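Local coordinates for protein spectinomycin phosphotransferase (Legionella pneumophila, PDB 3I1A) that probably transfers a phosphate group from a nucleotide to the antibiotic spectinomycin, a kinase-like reaction that gives the bacterium resistance to the drug, at residues 156-161 with 184-189; 172-177 with 294-299. All blocks are in the same frame, centred on the assembly; numbering follows the deposited sequence.

How the contacts relate
Followed from the N terminus, the chain of this kinase-like phosphotransferase first builds its five-stranded antiparallel sheet, after an opening helix, and only later enters the helical part where both contacts lie. Helix 149-157 and the turn after it supply 156-161; helix 169-180 supplies 172-177, and helix 182-198 supplies 184-189. Contact 1 closes a short, mostly helical loop of 22 residues. Contact 2 spans 116 residues, from 172-177 to the end of helix 274-297. The segments alternate along the chain, so the two closures cross rather than nest. Their centres lie about 13 Å apart: Phe-157, in the first segment of contact 1, packs on Gln-294 and Leu-297, and Gln-160 O meets Lys-175 NZ.

Contact 1. Residues 156-161 with 184-189; sequences SFYNQI and AIHRLV. With DMS (dimethyl sulfoxide), chain D.
The phenol ring of Tyr-158 overlaps the imidazole of His-186 in an offset (parallel-displaced) stack, which joins the turn after helix 149-157 to helix 182-198 in the helical part of this kinase-like fold. The ring centroids are 3.7 Å apart and the planes differ by 13°, so the two rings are nearly parallel, each covering part of one face of its partner. The closest carbons sit nearer than carbon atoms normally allow, and that spacing should not be taken at face value. The side chains reach in from opposite directions. In Tyr-158, CG stands anti to the carbonyl carbon (chi1 -66°), and the two side chains together bridge a gap whose nearest CA atoms, those of Tyr-158 and His-186, are still 9.1 Å apart.

Next to the stack the apolar side of helix 182-198 takes over: Ile-185 and Val-189 rest on Val-154 of helix 149-157, while Ile-185 also touches Phe-178 of helix 169-180. On the other side of the same helix, Arg-187 forms a cation-pi pair with Phe-327 and a weak hydrogen bond from NH1 to a dimethyl sulfoxide oxygen, probably from the crystallisation liquor. At the far end of the tyrosine, OH comes to 3.7 Å from CG2 of Val-189.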
loop_
_atom_site.group_PDB
_atom_site.type_symbol
_atom_site.label_atom_id
_atom_site.label_comp_id
_atom_site.label_asym_id
_atom_site.label_seq_id
_atom_site.Cartn_x
_atom_site.Cartn_y
_atom_site.Cartn_z
ATOM N N SER A 156 9.165 21.632 9.045
ATOM C CA SER A 156 9.878 22.566 8.177
ATOM C C SER A 156 8.881 23.421 7.400
ATOM O O SER A 156 9.237 24.505 6.934
ATOM C CB SER A 156 10.802 21.835 7.200
ATOM O OG SER A 156 10.068 21.131 6.208
ATOM N N PHE A 157 7.639 22.953 7.265
ATOM C CA PHE A 157 6.615 23.724 6.540
ATOM C C PHE A 157 6.122 24.929 7.331
ATOM O O PHE A 157 5.725 25.933 6.745
ATOM C CB PHE A 157 5.358 22.886 6.219
ATOM C CG PHE A 157 5.575 21.742 5.253
ATOM C CD1 PHE A 157 6.759 21.610 4.519
ATOM C CD2 PHE A 157 4.561 20.807 5.063
ATOM C CE1 PHE A 157 6.921 20.571 3.621
ATOM C CE2 PHE A 157 4.719 19.754 4.155
ATOM C CZ PHE A 157 5.898 19.637 3.436
ATOM N N TYR A 158 6.129 24.823 8.660
ATOM C CA TYR A 158 5.625 25.884 9.524
ATOM C C TYR A 158 5.998 27.304 9.115
ATOM O O TYR A 158 5.132 28.171 8.985
ATOM C CB TYR A 158 6.072 25.631 10.968
ATOM C CG TYR A 158 5.453 24.379 11.583
ATOM C CD1 TYR A 158 5.960 23.848 12.766
ATOM C CD2 TYR A 158 4.346 23.752 10.998
ATOM C CE1 TYR A 158 5.386 22.722 13.363
ATOM C CE2 TYR A 158 3.756 22.620 11.584
ATOM C CZ TYR A 158 4.282 22.112 12.769
ATOM O OH TYR A 158 3.693 21.017 13.383
ATOM N N ASN A 159 7.282 27.532 8.900
ATOM C CA ASN A 159 7.718 28.865 8.542
ATOM C C ASN A 159 7.455 29.237 7.086
ATOM O O ASN A 159 7.459 30.417 6.743
ATOM C CB ASN A 159 9.200 29.048 8.892
ATOM C CG ASN A 159 9.436 29.098 10.395
ATOM O OD1 ASN A 159 8.516 29.363 11.168
ATOM N ND2 ASN A 159 10.671 28.854 10.810
ATOM N N GLN A 160 7.228 28.239 6.236
ATOM C CA GLN A 160 6.965 28.489 4.822
ATOM C C GLN A 160 5.519 28.930 4.548
ATOM O O GLN A 160 5.212 29.422 3.470
ATOM C CB GLN A 160 7.271 27.232 4.005
ATOM C CG GLN A 160 8.672 26.686 4.181
ATOM C CD GLN A 160 8.897 25.468 3.313
ATOM O OE1 GLN A 160 8.703 25.528 2.093
ATOM N NE2 GLN A 160 9.292 24.348 3.933
ATOM N N ILE A 161 4.630 28.757 5.519
ATOM C CA ILE A 161 3.238 29.134 5.333
ATOM C C ILE A 161 3.046 30.654 5.236
ATOM O O ILE A 161 1.957 31.134 4.938
ATOM C CB ILE A 161 2.360 28.556 6.480
ATOM C CG1 ILE A 161 2.510 27.031 6.522
ATOM C CG2 ILE A 161 0.881 28.904 6.265
ATOM C CD1 ILE A 161 2.346 26.360 5.139
ATOM N N ALA A 184 -5.082 21.561 13.874
ATOM C CA ALA A 184 -5.186 20.133 13.619
ATOM C C ALA A 184 -3.861 19.596 13.103
ATOM O O ALA A 184 -3.468 18.494 13.463
ATOM C CB ALA A 184 -6.316 19.846 12.611
ATOM N N ILE A 185 -3.151 20.376 12.283
ATOM C CA ILE A 185 -1.886 19.891 11.735
ATOM C C ILE A 185 -0.792 19.735 12.791
ATOM O O ILE A 185 -0.031 18.744 12.805
ATOM C CB ILE A 185 -1.433 20.806 10.594
ATOM C CG1 ILE A 185 -2.470 20.694 9.468
ATOM C CG2 ILE A 185 -0.040 20.435 10.100
ATOM C CD1 ILE A 185 -2.280 21.697 8.334
ATOM N N HIS A 186 -0.708 20.705 13.682
ATOM C CA HIS A 186 0.293 20.623 14.729
ATOM C C HIS A 186 -0.076 19.464 15.660
ATOM O O HIS A 186 0.798 18.732 16.123
ATOM C CB HIS A 186 0.352 21.953 15.495
ATOM C CG HIS A 186 1.139 23.017 14.789
ATOM N ND1 HIS A 186 2.387 23.421 15.212
ATOM C CD2 HIS A 186 0.868 23.742 13.675
ATOM C CE1 HIS A 186 2.851 24.347 14.391
ATOM N NE2 HIS A 186 1.951 24.559 13.449
ATOM N N ARG A 187 -1.366 19.284 15.919
ATOM C CA ARG A 187 -1.808 18.194 16.795
ATOM C C ARG A 187 -1.429 16.825 16.209
ATOM O O ARG A 187 -0.992 15.923 16.936
ATOM C CB ARG A 187 -3.326 18.279 17.033
ATOM C CG ARG A 187 -3.898 17.140 17.896
ATOM C CD ARG A 187 -5.388 17.316 18.177
ATOM N NE ARG A 187 -5.980 16.142 18.824
ATOM C CZ ARG A 187 -7.208 16.101 19.324
ATOM N NH1 ARG A 187 -7.989 17.171 19.269
ATOM N NH2 ARG A 187 -7.672 14.976 19.862
ATOM N N LEU A 188 -1.586 16.657 14.894
ATOM C CA LEU A 188 -1.218 15.386 14.264
ATOM C C LEU A 188 0.262 15.118 14.474
ATOM O O LEU A 188 0.654 14.014 14.859
ATOM C CB LEU A 188 -1.533 15.414 12.753
ATOM C CG LEU A 188 -3.034 15.340 12.439
ATOM C CD1 LEU A 188 -3.325 15.951 11.085
ATOM C CD2 LEU A 188 -3.496 13.877 12.508
ATOM N N VAL A 189 1.094 16.128 14.215
ATOM C CA VAL A 189 2.547 15.998 14.362
ATOM C C VAL A 189 2.986 15.771 15.812
ATOM O O VAL A 189 3.785 14.878 16.109
ATOM C CB VAL A 189 3.285 17.282 13.870
ATOM C CG1 VAL A 189 4.787 17.177 14.166
ATOM C CG2 VAL A 189 3.055 17.469 12.355
HETATM S S DMS D . -8.412 19.906 16.827
HETATM O O DMS D . -8.974 20.120 18.185
HETATM C C1 DMS D . -9.037 21.167 15.783
HETATM C C2 DMS D . -6.670 20.242 16.842
#

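Contact 2. Residues 172-177 with 294-299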
loop_
_atom_site.group_PDB
_atom_site.type_symbol
_atom_site.label_atom_id
_atom_site.label_comp_id
_atom_site.label_asym_id
_atom_site.label_seq_id
_atom_site.Cartn_x
_atom_site.Cartn_y
_atom_site.Cartn_z
ATOM N N ALA A 172 -0.728 29.359 -2.920
ATOM C CA ALA A 172 -1.442 30.284 -2.038
ATOM C C ALA A 172 -2.691 29.643 -1.429
ATOM O O ALA A 172 -3.023 29.871 -0.254
ATOM C CB ALA A 172 -1.839 31.573 -2.807
ATOM N N ALA A 173 -3.407 28.848 -2.220
ATOM C CA ALA A 173 -4.617 28.188 -1.729
ATOM C C ALA A 173 -4.242 27.166 -0.644
ATOM O O ALA A 173 -4.934 27.030 0.378
ATOM C CB ALA A 173 -5.348 27.497 -2.894
ATOM N N PHE A 174 -3.136 26.466 -0.872
ATOM C CA PHE A 174 -2.650 25.465 0.083
ATOM C C PHE A 174 -2.236 26.118 1.402
ATOM O O PHE A 174 -2.562 25.615 2.474
ATOM C CB PHE A 174 -1.452 24.721 -0.496
ATOM C CG PHE A 174 -0.787 23.805 0.490
ATOM C CD1 PHE A 174 -1.421 22.627 0.895
ATOM C CD2 PHE A 174 0.448 24.150 1.052
ATOM C CE1 PHE A 174 -0.836 21.806 1.857
ATOM C CE2 PHE A 174 1.049 23.340 2.016
ATOM C CZ PHE A 174 0.400 22.161 2.420
ATOM N N LYS A 175 -1.508 27.230 1.325
ATOM C CA LYS A 175 -1.105 27.925 2.543
ATOM C C LYS A 175 -2.319 28.406 3.344
ATOM O O LYS A 175 -2.313 28.342 4.573
ATOM C CB LYS A 175 -0.195 29.103 2.206
ATOM C CG LYS A 175 1.193 28.666 1.728
ATOM C CD LYS A 175 2.099 29.870 1.542
ATOM C CE LYS A 175 3.473 29.463 1.042
ATOM N NZ LYS A 175 4.327 30.650 0.902
ATOM N N SER A 176 -3.345 28.887 2.641
ATOM C CA SER A 176 -4.563 29.356 3.289
ATOM C C SER A 176 -5.237 28.209 4.027
ATOM O O SER A 176 -5.673 28.359 5.171
ATOM C CB SER A 176 -5.544 29.926 2.258
ATOM O OG SER A 176 -5.065 31.141 1.712
ATOM N N PHE A 177 -5.314 27.059 3.363
ATOM C CA PHE A 177 -5.949 25.886 3.945
ATOM C C PHE A 177 -5.131 25.388 5.141
ATOM O O PHE A 177 -5.688 24.985 6.157
ATOM C CB PHE A 177 -6.069 24.746 2.924
ATOM C CG PHE A 177 -6.853 23.570 3.438
ATOM C CD1 PHE A 177 -8.239 23.560 3.387
ATOM C CD2 PHE A 177 -6.199 22.498 4.040
ATOM C CE1 PHE A 177 -8.970 22.494 3.931
ATOM C CE2 PHE A 177 -6.909 21.438 4.582
ATOM C CZ PHE A 177 -8.298 21.432 4.529
ATOM N N GLN A 294 4.373 19.030 0.276
ATOM C CA GLN A 294 5.543 19.464 -0.476
ATOM C C GLN A 294 5.192 19.665 -1.961
ATOM O O GLN A 294 5.735 20.571 -2.625
ATOM C CB GLN A 294 6.683 18.451 -0.367
ATOM C CG GLN A 294 7.990 18.979 -0.969
ATOM C CD GLN A 294 8.493 20.229 -0.258
ATOM O OE1 GLN A 294 8.465 21.338 -0.813
ATOM N NE2 GLN A 294 8.940 20.063 0.980
ATOM N N ASP A 295 4.298 18.822 -2.481
ATOM C CA ASP A 295 3.892 18.955 -3.879
ATOM C C ASP A 295 3.186 20.292 -4.112
ATOM O O ASP A 295 3.217 20.826 -5.232
ATOM C CB ASP A 295 2.972 17.795 -4.282
ATOM C CG ASP A 295 2.880 17.613 -5.781
ATOM O OD1 ASP A 295 3.917 17.768 -6.477
ATOM O OD2 ASP A 295 1.773 17.293 -6.270
ATOM N N LEU A 296 2.539 20.829 -3.077
ATOM C CA LEU A 296 1.857 22.113 -3.210
ATOM C C LEU A 296 2.789 23.300 -2.964
ATOM O O LEU A 296 2.590 24.366 -3.545
ATOM C CB LEU A 296 0.652 22.208 -2.255
ATOM C CG LEU A 296 -0.708 21.717 -2.778
ATOM C CD1 LEU A 296 -1.168 22.566 -4.003
ATOM C CD2 LEU A 296 -0.605 20.250 -3.131
ATOM N N LEU A 297 3.800 23.137 -2.108
ATOM C CA LEU A 297 4.742 24.225 -1.844
ATOM C C LEU A 297 5.759 24.322 -2.976
ATOM O O LEU A 297 6.410 25.362 -3.141
ATOM C CB LEU A 297 5.478 23.987 -0.520
ATOM C CG LEU A 297 4.581 24.079 0.717
ATOM C CD1 LEU A 297 5.350 23.568 1.950
ATOM C CD2 LEU A 297 4.178 25.521 0.941
ATOM N N SER A 298 5.901 23.232 -3.739
ATOM C CA SER A 298 6.825 23.180 -4.878
ATOM C C SER A 298 6.071 23.120 -6.208
ATOM O O SER A 298 4.835 23.052 -6.239
ATOM C CB SER A 298 7.729 21.955 -4.778
ATOM O OG SER A 298 8.430 21.974 -3.558
ATOM N N ARG A 299 6.830 23.148 -7.299
ATOM C CA ARG A 299 6.281 23.106 -8.646
ATOM C C ARG A 299 7.003 21.976 -9.344
ATOM O O ARG A 299 7.502 22.127 -10.462
ATOM C CB ARG A 299 6.530 24.437 -9.368
ATOM C CG ARG A 299 6.138 25.657 -8.536
ATOM C CD ARG A 299 4.757 26.174 -8.871
ATOM N NE ARG A 299 4.798 27.104 -9.998
ATOM C CZ ARG A 299 5.176 28.379 -9.911
ATOM N NH1 ARG A 299 5.545 28.894 -8.743
ATOM N NH2 ARG A 299 5.187 29.144 -10.998
#
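Leu-296 makes the closest approach to helix 169-180. Its CB lies over one face of the Phe-174 ring in a CH-pi contact, 3.9 Å from the centroid and 27° off the ring normal. The displacement is toward the root of the ring, where the same CB comes within 3.5 Å of Phe-174 CG. One bond further along the leucine, CG sits 3.8 Å from Phe-174 CB, so the contact continues from the ring onto the stem that carries it. Phe-174 has its CG anti to the backbone N (chi1 172°), which takes the ring across to helix 274-297, and Phe-313 adds an edge-to-face partner. The backbones are close here, with the CA atoms of Phe-174 and Leu-296 6.5 Å apart. The carbonyl O of Leu-296, near the helix end, is hydrogen-bonded to Thr-171 and Arg-306.

Leu-297 meets the same phenylalanine further out, its CG 3.8 Å from Phe-174 CE2, the two side chains crossing at about a right angle. Its CD2 also touches Lys-175, lying 4.0 Å from CE. The extended lysine thus lays its aliphatic part against leucine while NZ goes on to a salt bridge with Asp-167 and a hydrogen bond to the carbonyl of Glu-162, so its charge is probably balanced beyond the apolar contact.

Ser-298 leaves helical geometry, although its N still bonds to Gln-294 O at 2.9 Å. With Leu-296 over the face of Phe-174 and Leu-297 coming obliquely to CE2, this is an apolar helix-helix contact that joins helix 169-180 to the last turn of helix 274-297, within the helical part of a kinase-like aminoglycoside phosphotransferase fold.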